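Local coordinates for protein levoglucosan dehydrogenase (Pseudarthrobacter phenanthrenivorans, PDB 6A3F) that catalyses the NAD(+)-dependent oxidation of levoglucosan to 3-dehydrolevoglucosan, working as a homotetramer of the Gfo/Idh/MocA family, at residues G27-G31 against V60-A64; I94-A100 against K118-E123; P102-H106 against C122-R128; S133-Y137 against F380-Y384; L193-K199 against G260-D266. One frame throughout, in Å; residues are numbered along the deposited sequence.

Contact 1: residues G27-G31 against V60-A64; sequences GLIGG and VIAEA
Strands 23-30 and 55-62 run side by side and parallel in the six-stranded sheet of the nucleotide-binding domain, and residues G27-G31 meet V60-A64 at their C-terminal ends. The segment axes come within 4.7 Å at an angle of 15°. Three backbone bonds hold the pair: L28 N to V60 O, A62 N to L28 O and G30 N to A62 O. L28 and I61 lie side by side on one face, pointing the same way, with L28 CD2 3.8 Å from I61 CD1. Helix 66-76 packs on I61 there. On the other face V60 CG1 rests on G27 CA at 3.6 Å. The E63 chain bends at chi2 (-70°), which turns the carboxylate back over G30, with E63 OE1 3.6 Å from G30 CA. E63 binds NADH. G30 has a positive phi (78°). The pair closes the beta-alpha-beta unit 23-30, 35-48, 55-62. Its glycines and the acidic E63 after the second strand are consistent with the GxGxxG-type, NAD-binding start of a Rossmann fold.

Contact 2: residues I94-A100 against K118-E123; sequences IHVVDIA and KHIICE
K118 NZ bonds to I94 O at 2.9 Å and also to the backbone oxygen of D91, so two carbonyls hold the ammonium group at the start of a parallel strand pair in the Rossmann fold. Helix 106-115 connects strands 96-100 and 119-122 in a beta-alpha-beta unit. Five backbone bonds form the ladder, from H119 N to H95 O at one end to E123 N to I99 O at the other. The bonds from V97 N to H119 O and from I99 N to I121 O are nearly straight, both 169° at the hydrogen. The lysine chain is extended to CE and then bends at chi4 (39°), and its CD packs on V97 CG2 at 3.8 Å. V97, I99, I120 and C122 share one face, where helix 106-115 covers I99 and I120. V96, D98, H119 and I121 point to the other. There D98 OD2 is gripped by Y42 and H38, while the D98 carboxylate carbon CG lies 3.7 Å from I121 CG2.

Contact 3: residues P102-H106 against C122-R128; sequences PNHLH and CEKPLAR
H106 and the 122-128 loop meet through a short bond, H106 ND1 to L126 O at 2.6 Å, where two loops follow neighbouring strands of the Rossmann fold. L126 O lies in the plane of the imidazole, but the nitrogen sits well above the carbonyl plane, 58° out of it. H106 NE2 is hydrogen-bonded with T101 O, so contacts at both ring nitrogens hold the ring's orientation. A weak bond runs from R128 NH2 to H104 O; R128 also pairs with E132. One water bridges N103 OD1 and K124 O. The H106 ring is sandwiched: C122 SG makes a sulfur-aromatic contact over one face, 3.8 Å from the ring centroid, and N103 CA lies over the other. N103, H106, E123 and K124 all bind NADH, and K124 also binds levoglucosan. A cis peptide bond precedes P125. The P125 and N103 side chains cross at about a right angle. N103 ND2 bonds to A202 O and lies 3.4 Å from P125 CG.

Contact 4: residues S133-Y137 against F380-Y384; sequences SKAMY and FADGY
Helix segments 133-137 and 380-384 pack antiparallel, their axes 9.0 Å apart at closest approach and at 165° to each other. The contact is made mostly by side chains and is largely aromatic. Y384 lies across the 133-137 segment. The K134 CA points at one face of its ring, a CH-pi contact of 3.7 Å to the centroid. The aliphatic part of K134 then runs alongside the ring in the same direction, and its CG reaches Y384 OH at 3.3 Å. The lysine ammonium itself pairs with D138. Y137 and Y384 cross at about a right angle as side chains. Their ring planes are 31° apart, and the closest atoms are the two CD2 carbons, 3.4 Å from each other. In both tyrosines CG stands anti to the backbone N (chi1 173° in Y137), and the rings reach across to the other helix. Y137 CE1 lies 3.7 Å from A381 CB. At this same end M136 and F380 cross at about a right angle. M136 O meets the F380 ring at its edge, 3.8 Å from CD2, and M136 CE lies 4.1 Å from F380 CE2. M136 and F380 also touch C122 of strand 119-122. Helix 380-399 thus covers the joint between that strand and helix 130-141, M136 reaches helix 106-115 as well, and F380 packs on I120.

Contact 5: residues L193-K199 against G260-D266; sequences LSWRFQK and GPVDVDD. With SO4 (sulfate ion), chain E.
G260 begins the second segment, at the end of strand 256-261, with its CA 3.8 Å from L193 CD2. The other branch, L193 CD1, touches P261 O and lies 3.7 Å from V262 CG2. V262 points the same way as F197, and its CG1 meets the edge of the F197 ring, 4.0 Å from CD1. F197 also makes a cation-pi contact with R239. D263 OD1 takes the K199 N-H at 2.8 Å, nearly straight at 164°, on the syn side but 30° out of the carboxylate plane. V264 CG1 then packs 3.5 Å from K199 N. D266 ends the segment with OD1 at the F197 ring edge; its OD2 is bonded to W235 N and I236 N. This second segment backs a turn carrying W195 and R196. R196 NH1 bonds to O2 of a bound sulfate at 2.6 Å, and W195 NE1 bonds to O4. The sulfate, probably from the crystallisation liquor, sits at the NADH-binding W195 and at R196, which binds NADH and levoglucosan.

Overall arrangement
From the N terminus, contact 1 closes the first loop, around helix 35-48, and joins strand 23-30 to strand 55-62. Contact 2 comes next in series and closes a loop around helix 106-115. The two meet in one sheet, because strand 23-30 also borders strand 96-100. Contact 3 crosses contact 2 and shares C122 and E123 with it. Contact 4 spans the longest loop, 242 residues, and brings helix 380-399 back onto helix 130-141 of the nucleotide-binding domain. Contact 5 is nested inside that loop, within the C-terminal domain. Contacts 3 and 5 touch where N103 and P102 pack on W195, which joins the two domains beside the coenzyme site.

Contact 1: residues G27-G31 against V60-A64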
# COMPACT_ATOMS: atom_id res chain seq x y z
N GLY B 27 13.90 -20.26 -34.84
CA GLY B 27 13.84 -19.10 -35.69
C GLY B 27 12.91 -18.04 -35.13
O GLY B 27 11.72 -18.30 -35.00
N LEU B 28 13.44 -16.89 -34.77
CA LEU B 28 12.66 -15.73 -34.30
C LEU B 28 12.40 -14.79 -35.48
O LEU B 28 13.32 -14.38 -36.16
CB LEU B 28 13.48 -15.03 -33.21
CG LEU B 28 12.95 -13.70 -32.67
CD1 LEU B 28 11.60 -13.90 -32.02
CD2 LEU B 28 13.92 -13.10 -31.67
N ILE B 29 11.14 -14.47 -35.71
CA ILE B 29 10.76 -13.55 -36.78
C ILE B 29 10.28 -12.27 -36.13
O ILE B 29 9.24 -12.28 -35.44
CB ILE B 29 9.67 -14.20 -37.67
CG1 ILE B 29 10.16 -15.53 -38.25
CG2 ILE B 29 9.20 -13.23 -38.75
CD1 ILE B 29 9.09 -16.34 -38.94
N GLY B 30 11.06 -11.19 -36.31
CA GLY B 30 10.69 -9.84 -35.87
C GLY B 30 10.91 -9.66 -34.37
O GLY B 30 11.90 -10.09 -33.85
N GLY B 31 9.98 -9.02 -33.68
CA GLY B 31 10.10 -8.87 -32.24
C GLY B 31 10.36 -7.44 -31.80
O GLY B 31 10.15 -7.15 -30.63
N VAL B 60 18.37 -18.74 -35.96
CA VAL B 60 18.20 -17.73 -37.00
C VAL B 60 17.16 -16.69 -36.56
O VAL B 60 16.19 -17.04 -35.95
CB VAL B 60 17.79 -18.40 -38.32
CG1 VAL B 60 16.41 -19.03 -38.26
CG2 VAL B 60 17.87 -17.44 -39.48
N ILE B 61 17.40 -15.43 -36.94
CA ILE B 61 16.46 -14.32 -36.73
C ILE B 61 16.18 -13.65 -38.07
O ILE B 61 17.08 -13.45 -38.87
CB ILE B 61 17.01 -13.33 -35.67
CG1 ILE B 61 16.00 -12.26 -35.27
CG2 ILE B 61 18.34 -12.73 -36.10
CD1 ILE B 61 16.40 -11.52 -34.03
N ALA B 62 14.91 -13.34 -38.30
CA ALA B 62 14.46 -12.59 -39.48
C ALA B 62 14.07 -11.17 -39.08
O ALA B 62 13.32 -11.00 -38.11
CB ALA B 62 13.28 -13.28 -40.08
N GLU B 63 14.55 -10.18 -39.82
CA GLU B 63 14.05 -8.82 -39.73
C GLU B 63 13.77 -8.30 -41.15
O GLU B 63 13.94 -9.03 -42.13
CB GLU B 63 15.03 -7.90 -39.01
CG GLU B 63 15.45 -8.38 -37.63
CD GLU B 63 14.38 -8.33 -36.55
OE1 GLU B 63 13.38 -7.64 -36.73
OE2 GLU B 63 14.56 -9.03 -35.52
N ALA B 64 13.34 -7.05 -41.23
CA ALA B 64 12.73 -6.47 -42.42
C ALA B 64 13.77 -6.34 -43.54
O ALA B 64 13.43 -6.41 -44.70
CB ALA B 64 12.11 -5.14 -42.07

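Contact 2: residues I94-A100 against K118-E123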
# COMPACT_ATOMS: atom_id res chain seq x y z
N ILE B 94 15.23 -26.08 -38.84
CA ILE B 94 14.57 -25.25 -37.82
C ILE B 94 13.41 -26.04 -37.22
O ILE B 94 12.57 -26.56 -37.95
CB ILE B 94 14.12 -23.92 -38.43
CG1 ILE B 94 15.32 -23.17 -39.01
CG2 ILE B 94 13.31 -23.09 -37.44
CD1 ILE B 94 16.32 -22.70 -38.00
N HIS B 95 13.39 -26.14 -35.89
CA HIS B 95 12.39 -26.94 -35.19
C HIS B 95 11.24 -26.06 -34.68
O HIS B 95 10.12 -26.52 -34.63
CB HIS B 95 13.03 -27.75 -34.08
CG HIS B 95 14.19 -28.55 -34.56
ND1 HIS B 95 15.49 -28.16 -34.32
CD2 HIS B 95 14.24 -29.66 -35.34
CE1 HIS B 95 16.31 -29.04 -34.88
NE2 HIS B 95 15.56 -29.95 -35.52
N VAL B 96 11.55 -24.81 -34.34
CA VAL B 96 10.62 -23.91 -33.64
C VAL B 96 10.60 -22.56 -34.34
O VAL B 96 11.65 -21.95 -34.56
CB VAL B 96 11.03 -23.74 -32.16
CG1 VAL B 96 10.13 -22.74 -31.47
CG2 VAL B 96 11.02 -25.07 -31.40
N VAL B 97 9.40 -22.06 -34.61
CA VAL B 97 9.23 -20.73 -35.12
C VAL B 97 8.55 -19.84 -34.06
O VAL B 97 7.49 -20.20 -33.54
CB VAL B 97 8.41 -20.76 -36.41
CG1 VAL B 97 8.12 -19.38 -36.95
CG2 VAL B 97 9.14 -21.61 -37.44
N ASP B 98 9.25 -18.76 -33.74
CA ASP B 98 8.79 -17.71 -32.82
C ASP B 98 8.33 -16.51 -33.65
O ASP B 98 9.15 -15.81 -34.24
CB ASP B 98 9.91 -17.28 -31.85
CG ASP B 98 9.44 -16.34 -30.74
OD1 ASP B 98 8.45 -15.61 -30.97
OD2 ASP B 98 10.08 -16.33 -29.65
N ILE B 99 7.00 -16.31 -33.66
CA ILE B 99 6.38 -15.25 -34.44
C ILE B 99 6.13 -14.04 -33.53
O ILE B 99 5.18 -14.04 -32.70
CB ILE B 99 5.08 -15.71 -35.13
CG1 ILE B 99 5.21 -17.04 -35.87
CG2 ILE B 99 4.59 -14.58 -36.05
CD1 ILE B 99 3.91 -17.51 -36.43
N ALA B 100 6.91 -12.98 -33.72
CA ALA B 100 6.82 -11.81 -32.90
C ALA B 100 6.62 -10.56 -33.78
O ALA B 100 7.06 -9.50 -33.45
CB ALA B 100 8.05 -11.69 -32.06
N LYS B 118 6.48 -27.28 -38.13
CA LYS B 118 7.29 -26.59 -37.10
C LYS B 118 6.42 -26.29 -35.86
O LYS B 118 5.25 -26.05 -35.95
CB LYS B 118 7.93 -25.36 -37.74
CG LYS B 118 9.11 -25.75 -38.63
CD LYS B 118 9.59 -24.68 -39.57
CE LYS B 118 10.96 -24.98 -40.17
NZ LYS B 118 11.17 -26.41 -40.51
N HIS B 119 7.04 -26.38 -34.69
CA HIS B 119 6.38 -25.94 -33.45
C HIS B 119 6.36 -24.41 -33.44
O HIS B 119 7.31 -23.74 -33.93
CB HIS B 119 7.12 -26.52 -32.24
CG HIS B 119 7.29 -28.00 -32.25
ND1 HIS B 119 6.23 -28.89 -32.01
CD2 HIS B 119 8.38 -28.76 -32.46
CE1 HIS B 119 6.69 -30.12 -32.09
NE2 HIS B 119 8.01 -30.08 -32.35
N ILE B 120 5.28 -23.84 -32.92
CA ILE B 120 5.08 -22.39 -33.09
C ILE B 120 4.73 -21.74 -31.75
O ILE B 120 3.77 -22.17 -31.10
CB ILE B 120 3.98 -22.07 -34.12
CG1 ILE B 120 4.18 -22.80 -35.46
CG2 ILE B 120 3.85 -20.56 -34.30
CD1 ILE B 120 2.89 -23.03 -36.24
N ILE B 121 5.42 -20.65 -31.43
CA ILE B 121 4.92 -19.69 -30.46
C ILE B 121 4.65 -18.37 -31.19
O ILE B 121 5.49 -17.84 -31.84
CB ILE B 121 5.85 -19.51 -29.23
CG1 ILE B 121 5.25 -18.53 -28.21
CG2 ILE B 121 7.25 -19.09 -29.60
CD1 ILE B 121 5.82 -18.71 -26.79
N CYS B 122 3.44 -17.86 -30.98
CA CYS B 122 3.01 -16.69 -31.64
C CYS B 122 2.59 -15.62 -30.64
O CYS B 122 1.89 -15.90 -29.68
CB CYS B 122 1.87 -17.04 -32.59
SG CYS B 122 1.31 -15.65 -33.61
N GLU B 123 2.97 -14.39 -30.93
CA GLU B 123 2.49 -13.22 -30.15
C GLU B 123 0.97 -13.09 -30.22
O GLU B 123 0.30 -13.53 -31.18
CB GLU B 123 3.08 -11.92 -30.66
CG GLU B 123 4.26 -11.47 -29.83
CD GLU B 123 3.88 -11.01 -28.42
OE1 GLU B 123 2.75 -11.26 -27.98
OE2 GLU B 123 4.74 -10.43 -27.77

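Contact 3: residues P102-H106 against C122-R128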
# COMPACT_ATOMS: atom_id res chain seq x y z
N PRO B 102 4.00 -7.76 -35.82
CA PRO B 102 2.65 -7.24 -35.69
C PRO B 102 1.53 -8.19 -36.17
O PRO B 102 1.78 -9.15 -36.91
CB PRO B 102 2.68 -5.94 -36.51
CG PRO B 102 4.16 -5.53 -36.43
CD PRO B 102 4.85 -6.86 -36.61
N ASN B 103 0.30 -7.87 -35.75
CA ASN B 103 -0.85 -8.82 -35.80
C ASN B 103 -1.18 -9.21 -37.25
O ASN B 103 -1.76 -10.27 -37.47
CB ASN B 103 -2.12 -8.24 -35.14
CG ASN B 103 -1.87 -7.53 -33.83
OD1 ASN B 103 -0.78 -7.68 -33.27
ND2 ASN B 103 -2.84 -6.77 -33.32
N HIS B 104 -0.88 -8.33 -38.20
CA HIS B 104 -1.31 -8.54 -39.58
C HIS B 104 -0.53 -9.67 -40.25
O HIS B 104 -1.06 -10.27 -41.21
CB HIS B 104 -1.24 -7.23 -40.37
CG HIS B 104 0.13 -6.73 -40.67
ND1 HIS B 104 1.09 -6.52 -39.69
CD2 HIS B 104 0.70 -6.36 -41.85
CE1 HIS B 104 2.19 -6.06 -40.24
NE2 HIS B 104 1.99 -5.96 -41.58
N LEU B 105 0.66 -10.03 -39.75
CA LEU B 105 1.49 -11.08 -40.38
C LEU B 105 1.42 -12.42 -39.65
O LEU B 105 1.95 -13.39 -40.15
CB LEU B 105 2.94 -10.60 -40.44
CG LEU B 105 3.15 -9.33 -41.26
CD1 LEU B 105 4.57 -8.80 -41.09
CD2 LEU B 105 2.81 -9.57 -42.73
N HIS B 106 0.77 -12.51 -38.51
CA HIS B 106 0.73 -13.80 -37.80
C HIS B 106 0.21 -14.96 -38.65
O HIS B 106 0.76 -16.05 -38.57
CB HIS B 106 -0.16 -13.74 -36.55
CG HIS B 106 0.35 -12.81 -35.51
ND1 HIS B 106 -0.36 -12.55 -34.37
CD2 HIS B 106 1.46 -12.04 -35.45
CE1 HIS B 106 0.29 -11.66 -33.65
NE2 HIS B 106 1.40 -11.34 -34.27
N CYS B 122 3.44 -17.86 -30.98
CA CYS B 122 3.01 -16.69 -31.64
C CYS B 122 2.59 -15.62 -30.64
O CYS B 122 1.89 -15.90 -29.68
CB CYS B 122 1.87 -17.04 -32.59
SG CYS B 122 1.31 -15.65 -33.61
N GLU B 123 2.97 -14.39 -30.93
CA GLU B 123 2.49 -13.22 -30.15
C GLU B 123 0.97 -13.09 -30.22
O GLU B 123 0.30 -13.53 -31.18
CB GLU B 123 3.08 -11.92 -30.66
CG GLU B 123 4.26 -11.47 -29.83
CD GLU B 123 3.88 -11.01 -28.42
OE1 GLU B 123 2.75 -11.26 -27.98
OE2 GLU B 123 4.74 -10.43 -27.77
N LYS B 124 0.44 -12.42 -29.21
CA LYS B 124 -0.96 -12.09 -29.18
C LYS B 124 -1.22 -10.71 -29.79
O LYS B 124 -0.26 -9.94 -29.99
CB LYS B 124 -1.47 -12.15 -27.74
CG LYS B 124 -0.53 -11.61 -26.66
CD LYS B 124 -0.08 -10.17 -26.80
CE LYS B 124 -1.19 -9.15 -26.79
NZ LYS B 124 -0.67 -7.78 -27.01
N PRO B 125 -2.49 -10.36 -30.11
CA PRO B 125 -3.59 -11.31 -30.29
C PRO B 125 -3.25 -12.33 -31.41
O PRO B 125 -2.32 -12.12 -32.19
CB PRO B 125 -4.77 -10.41 -30.63
CG PRO B 125 -4.14 -9.25 -31.38
CD PRO B 125 -2.82 -9.04 -30.68
N LEU B 126 -3.98 -13.43 -31.50
CA LEU B 126 -3.48 -14.46 -32.37
C LEU B 126 -3.43 -13.90 -33.81
O LEU B 126 -2.47 -14.08 -34.53
CB LEU B 126 -4.39 -15.68 -32.27
CG LEU B 126 -3.83 -16.91 -32.98
CD1 LEU B 126 -2.55 -17.39 -32.32
CD2 LEU B 126 -4.86 -18.04 -33.03
N ALA B 127 -4.46 -13.19 -34.19
CA ALA B 127 -4.48 -12.50 -35.46
C ALA B 127 -5.31 -11.20 -35.35
O ALA B 127 -5.90 -10.90 -34.30
CB ALA B 127 -5.05 -13.47 -36.49
N ARG B 128 -5.41 -10.52 -36.50
CA ARG B 128 -6.08 -9.22 -36.75
C ARG B 128 -7.59 -9.40 -36.57
O ARG B 128 -8.26 -8.51 -36.08
CB ARG B 128 -5.69 -8.79 -38.17
CG ARG B 128 -5.64 -7.30 -38.47
CD ARG B 128 -5.30 -7.02 -39.93
NE ARG B 128 -5.62 -8.13 -40.85
CZ ARG B 128 -4.73 -8.85 -41.54
NH1 ARG B 128 -5.01 -10.07 -41.96
NH2 ARG B 128 -3.55 -8.35 -41.83
O HOH W 1 1.38 -8.98 -32.29

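Contact 4: residues S133-Y137 against F380-Y384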
# COMPACT_ATOMS: atom_id res chain seq x y z
N SER B 133 -7.97 -15.80 -37.21
CA SER B 133 -7.53 -16.64 -36.10
C SER B 133 -8.01 -18.09 -36.29
O SER B 133 -7.30 -19.03 -35.97
CB SER B 133 -7.98 -16.07 -34.78
OG SER B 133 -7.61 -14.69 -34.61
N LYS B 134 -9.22 -18.27 -36.84
CA LYS B 134 -9.76 -19.63 -37.11
C LYS B 134 -8.87 -20.40 -38.10
O LYS B 134 -8.62 -21.59 -37.93
CB LYS B 134 -11.17 -19.51 -37.68
CG LYS B 134 -11.89 -20.83 -37.90
CD LYS B 134 -13.25 -20.65 -38.58
CE LYS B 134 -14.05 -21.95 -38.63
NZ LYS B 134 -13.36 -22.92 -39.50
N ALA B 135 -8.38 -19.70 -39.12
CA ALA B 135 -7.54 -20.31 -40.11
C ALA B 135 -6.24 -20.79 -39.46
O ALA B 135 -5.71 -21.84 -39.81
CB ALA B 135 -7.25 -19.33 -41.23
N MET B 136 -5.71 -20.05 -38.50
CA MET B 136 -4.47 -20.51 -37.81
C MET B 136 -4.75 -21.75 -36.96
O MET B 136 -4.01 -22.78 -36.98
CB MET B 136 -3.90 -19.38 -36.94
CG MET B 136 -3.39 -18.22 -37.75
SD MET B 136 -3.08 -16.71 -36.75
CE MET B 136 -1.66 -17.29 -35.83
N TYR B 137 -5.81 -21.66 -36.21
CA TYR B 137 -6.19 -22.79 -35.40
C TYR B 137 -6.41 -24.03 -36.28
O TYR B 137 -5.87 -25.13 -36.00
CB TYR B 137 -7.45 -22.40 -34.64
CG TYR B 137 -8.05 -23.54 -33.88
CD1 TYR B 137 -7.28 -24.24 -32.97
CD2 TYR B 137 -9.36 -23.91 -34.08
CE1 TYR B 137 -7.81 -25.29 -32.26
CE2 TYR B 137 -9.90 -24.98 -33.39
CZ TYR B 137 -9.12 -25.66 -32.47
OH TYR B 137 -9.64 -26.72 -31.79
N PHE B 380 -3.16 -22.29 -29.66
CA PHE B 380 -3.93 -21.60 -30.67
C PHE B 380 -5.44 -21.79 -30.46
O PHE B 380 -6.20 -20.93 -30.88
CB PHE B 380 -3.54 -22.06 -32.08
CG PHE B 380 -2.29 -21.44 -32.67
CD1 PHE B 380 -1.30 -20.89 -31.85
CD2 PHE B 380 -2.04 -21.54 -34.03
CE1 PHE B 380 -0.13 -20.41 -32.38
CE2 PHE B 380 -0.86 -21.06 -34.57
CZ PHE B 380 0.09 -20.49 -33.74
N ALA B 381 -5.89 -22.88 -29.81
CA ALA B 381 -7.29 -23.01 -29.44
C ALA B 381 -7.68 -21.85 -28.54
O ALA B 381 -8.71 -21.24 -28.74
CB ALA B 381 -7.56 -24.32 -28.74
N ASP B 382 -6.83 -21.58 -27.52
CA ASP B 382 -7.08 -20.48 -26.57
C ASP B 382 -7.02 -19.13 -27.30
O ASP B 382 -7.81 -18.22 -27.01
CB ASP B 382 -6.07 -20.57 -25.41
CG ASP B 382 -6.19 -21.88 -24.63
OD1 ASP B 382 -7.11 -22.01 -23.76
OD2 ASP B 382 -5.38 -22.82 -24.93
N GLY B 383 -6.05 -18.99 -28.22
CA GLY B 383 -5.88 -17.77 -28.99
C GLY B 383 -7.10 -17.46 -29.83
O GLY B 383 -7.59 -16.35 -29.89
N TYR B 384 -7.63 -18.50 -30.43
CA TYR B 384 -8.81 -18.38 -31.25
C TYR B 384 -10.06 -18.09 -30.40
O TYR B 384 -10.84 -17.23 -30.80
CB TYR B 384 -8.93 -19.64 -32.12
CG TYR B 384 -10.18 -19.72 -32.96
CD1 TYR B 384 -10.72 -18.59 -33.57
CD2 TYR B 384 -10.81 -20.94 -33.18
CE1 TYR B 384 -11.87 -18.66 -34.34
CE2 TYR B 384 -11.99 -21.02 -33.91
CZ TYR B 384 -12.50 -19.88 -34.52
OH TYR B 384 -13.64 -19.99 -35.26

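Contact 5: residues L193-K199 against G260-D266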
# COMPACT_ATOMS: atom_id res chain seq x y z
N LEU B 193 0.97 8.25 -34.67
CA LEU B 193 0.11 7.23 -35.25
C LEU B 193 0.98 6.08 -35.73
O LEU B 193 1.71 6.23 -36.70
CB LEU B 193 -0.66 7.87 -36.42
CG LEU B 193 -1.85 7.07 -36.97
CD1 LEU B 193 -3.00 7.04 -35.98
CD2 LEU B 193 -2.34 7.68 -38.28
N SER B 194 0.97 4.97 -35.00
CA SER B 194 1.69 3.81 -35.34
C SER B 194 0.68 2.74 -35.71
O SER B 194 -0.56 2.99 -35.66
CB SER B 194 2.58 3.37 -34.21
OG SER B 194 1.80 2.91 -33.11
N TRP B 195 1.19 1.56 -36.05
CA TRP B 195 0.37 0.45 -36.45
C TRP B 195 -0.63 0.07 -35.36
O TRP B 195 -1.69 -0.48 -35.69
CB TRP B 195 1.21 -0.74 -36.88
CG TRP B 195 1.88 -1.51 -35.78
CD1 TRP B 195 3.16 -1.33 -35.34
CD2 TRP B 195 1.34 -2.60 -34.99
NE1 TRP B 195 3.46 -2.23 -34.36
CE2 TRP B 195 2.36 -3.02 -34.11
CE3 TRP B 195 0.10 -3.27 -34.95
CZ2 TRP B 195 2.18 -4.06 -33.19
CZ3 TRP B 195 -0.07 -4.31 -34.06
CH2 TRP B 195 0.97 -4.71 -33.20
N ARG B 196 -0.27 0.27 -34.09
CA ARG B 196 -1.17 -0.11 -32.98
C ARG B 196 -2.42 0.78 -32.98
O ARG B 196 -3.39 0.45 -32.27
CB ARG B 196 -0.47 0.01 -31.61
CG ARG B 196 0.66 -0.98 -31.38
CD ARG B 196 1.22 -0.91 -29.97
NE ARG B 196 2.12 -2.03 -29.75
CZ ARG B 196 3.34 -2.11 -30.26
NH1 ARG B 196 3.83 -1.10 -30.97
NH2 ARG B 196 4.04 -3.22 -30.11
N PHE B 197 -2.45 1.87 -33.76
CA PHE B 197 -3.63 2.71 -33.84
C PHE B 197 -4.35 2.53 -35.18
O PHE B 197 -5.24 3.33 -35.48
CB PHE B 197 -3.27 4.17 -33.57
CG PHE B 197 -2.73 4.39 -32.18
CD1 PHE B 197 -3.58 4.44 -31.09
CD2 PHE B 197 -1.36 4.44 -31.96
CE1 PHE B 197 -3.08 4.57 -29.81
CE2 PHE B 197 -0.86 4.53 -30.67
CZ PHE B 197 -1.72 4.60 -29.59
N GLN B 198 -4.07 1.45 -35.90
CA GLN B 198 -4.61 1.32 -37.28
C GLN B 198 -5.38 0.01 -37.39
O GLN B 198 -4.77 -1.03 -37.39
CB GLN B 198 -3.47 1.37 -38.29
CG GLN B 198 -2.73 2.69 -38.28
CD GLN B 198 -1.86 2.88 -39.48
OE1 GLN B 198 -0.74 2.37 -39.56
NE2 GLN B 198 -2.36 3.68 -40.41
N LYS B 199 -6.70 0.08 -37.54
CA LYS B 199 -7.54 -1.11 -37.57
C LYS B 199 -7.07 -2.08 -38.67
O LYS B 199 -7.28 -3.28 -38.53
CB LYS B 199 -8.99 -0.67 -37.78
CG LYS B 199 -10.03 -1.77 -37.94
CD LYS B 199 -11.42 -1.14 -38.09
CE LYS B 199 -12.55 -2.10 -37.84
NZ LYS B 199 -12.55 -3.17 -38.87
N GLY B 260 -3.40 11.82 -38.94
CA GLY B 260 -4.24 10.75 -39.46
C GLY B 260 -5.19 10.25 -38.35
O GLY B 260 -4.95 10.57 -37.18
N PRO B 261 -6.28 9.58 -38.73
CA PRO B 261 -7.29 9.24 -37.75
C PRO B 261 -6.92 7.93 -37.05
O PRO B 261 -6.30 7.04 -37.59
CB PRO B 261 -8.61 9.07 -38.54
CG PRO B 261 -8.11 8.50 -39.87
CD PRO B 261 -6.77 9.21 -40.09
N VAL B 262 -7.37 7.84 -35.80
CA VAL B 262 -7.29 6.60 -35.05
C VAL B 262 -8.64 5.91 -35.21
O VAL B 262 -9.65 6.43 -34.70
CB VAL B 262 -6.98 6.90 -33.57
CG1 VAL B 262 -7.08 5.63 -32.73
CG2 VAL B 262 -5.63 7.61 -33.39
N ASP B 263 -8.66 4.73 -35.79
CA ASP B 263 -9.95 4.08 -36.05
C ASP B 263 -10.05 2.84 -35.22
O ASP B 263 -10.62 1.82 -35.67
CB ASP B 263 -10.09 3.75 -37.53
CG ASP B 263 -8.95 2.88 -38.05
OD1 ASP B 263 -7.97 2.59 -37.31
OD2 ASP B 263 -9.03 2.49 -39.23
N VAL B 264 -9.44 2.89 -34.03
CA VAL B 264 -9.56 1.79 -33.10
C VAL B 264 -9.93 2.38 -31.76
O VAL B 264 -9.86 3.56 -31.60
CB VAL B 264 -8.29 0.95 -32.98
CG1 VAL B 264 -8.00 0.22 -34.27
CG2 VAL B 264 -7.10 1.79 -32.53
N ASP B 265 -10.26 1.48 -30.84
CA ASP B 265 -10.62 1.82 -29.50
C ASP B 265 -9.36 2.14 -28.66
O ASP B 265 -8.39 1.41 -28.77
CB ASP B 265 -11.36 0.60 -28.90
CG ASP B 265 -10.51 -0.66 -28.88
OD1 ASP B 265 -10.25 -1.25 -29.94
OD2 ASP B 265 -10.09 -1.12 -27.78
N ASP B 266 -9.44 3.22 -27.88
CA ASP B 266 -8.47 3.54 -26.80
C ASP B 266 -8.85 2.82 -25.48
O ASP B 266 -7.99 2.63 -24.60
CB ASP B 266 -8.43 5.03 -26.52
CG ASP B 266 -7.68 5.83 -27.60
OD1 ASP B 266 -6.74 5.29 -28.25
OD2 ASP B 266 -8.12 7.00 -27.75
S SO4 E . 6.73 -2.85 -32.58
O1 SO4 E . 6.08 -4.04 -31.96
O2 SO4 E . 6.14 -1.59 -32.03
O3 SO4 E . 8.21 -2.90 -32.32
O4 SO4 E . 6.44 -2.92 -34.04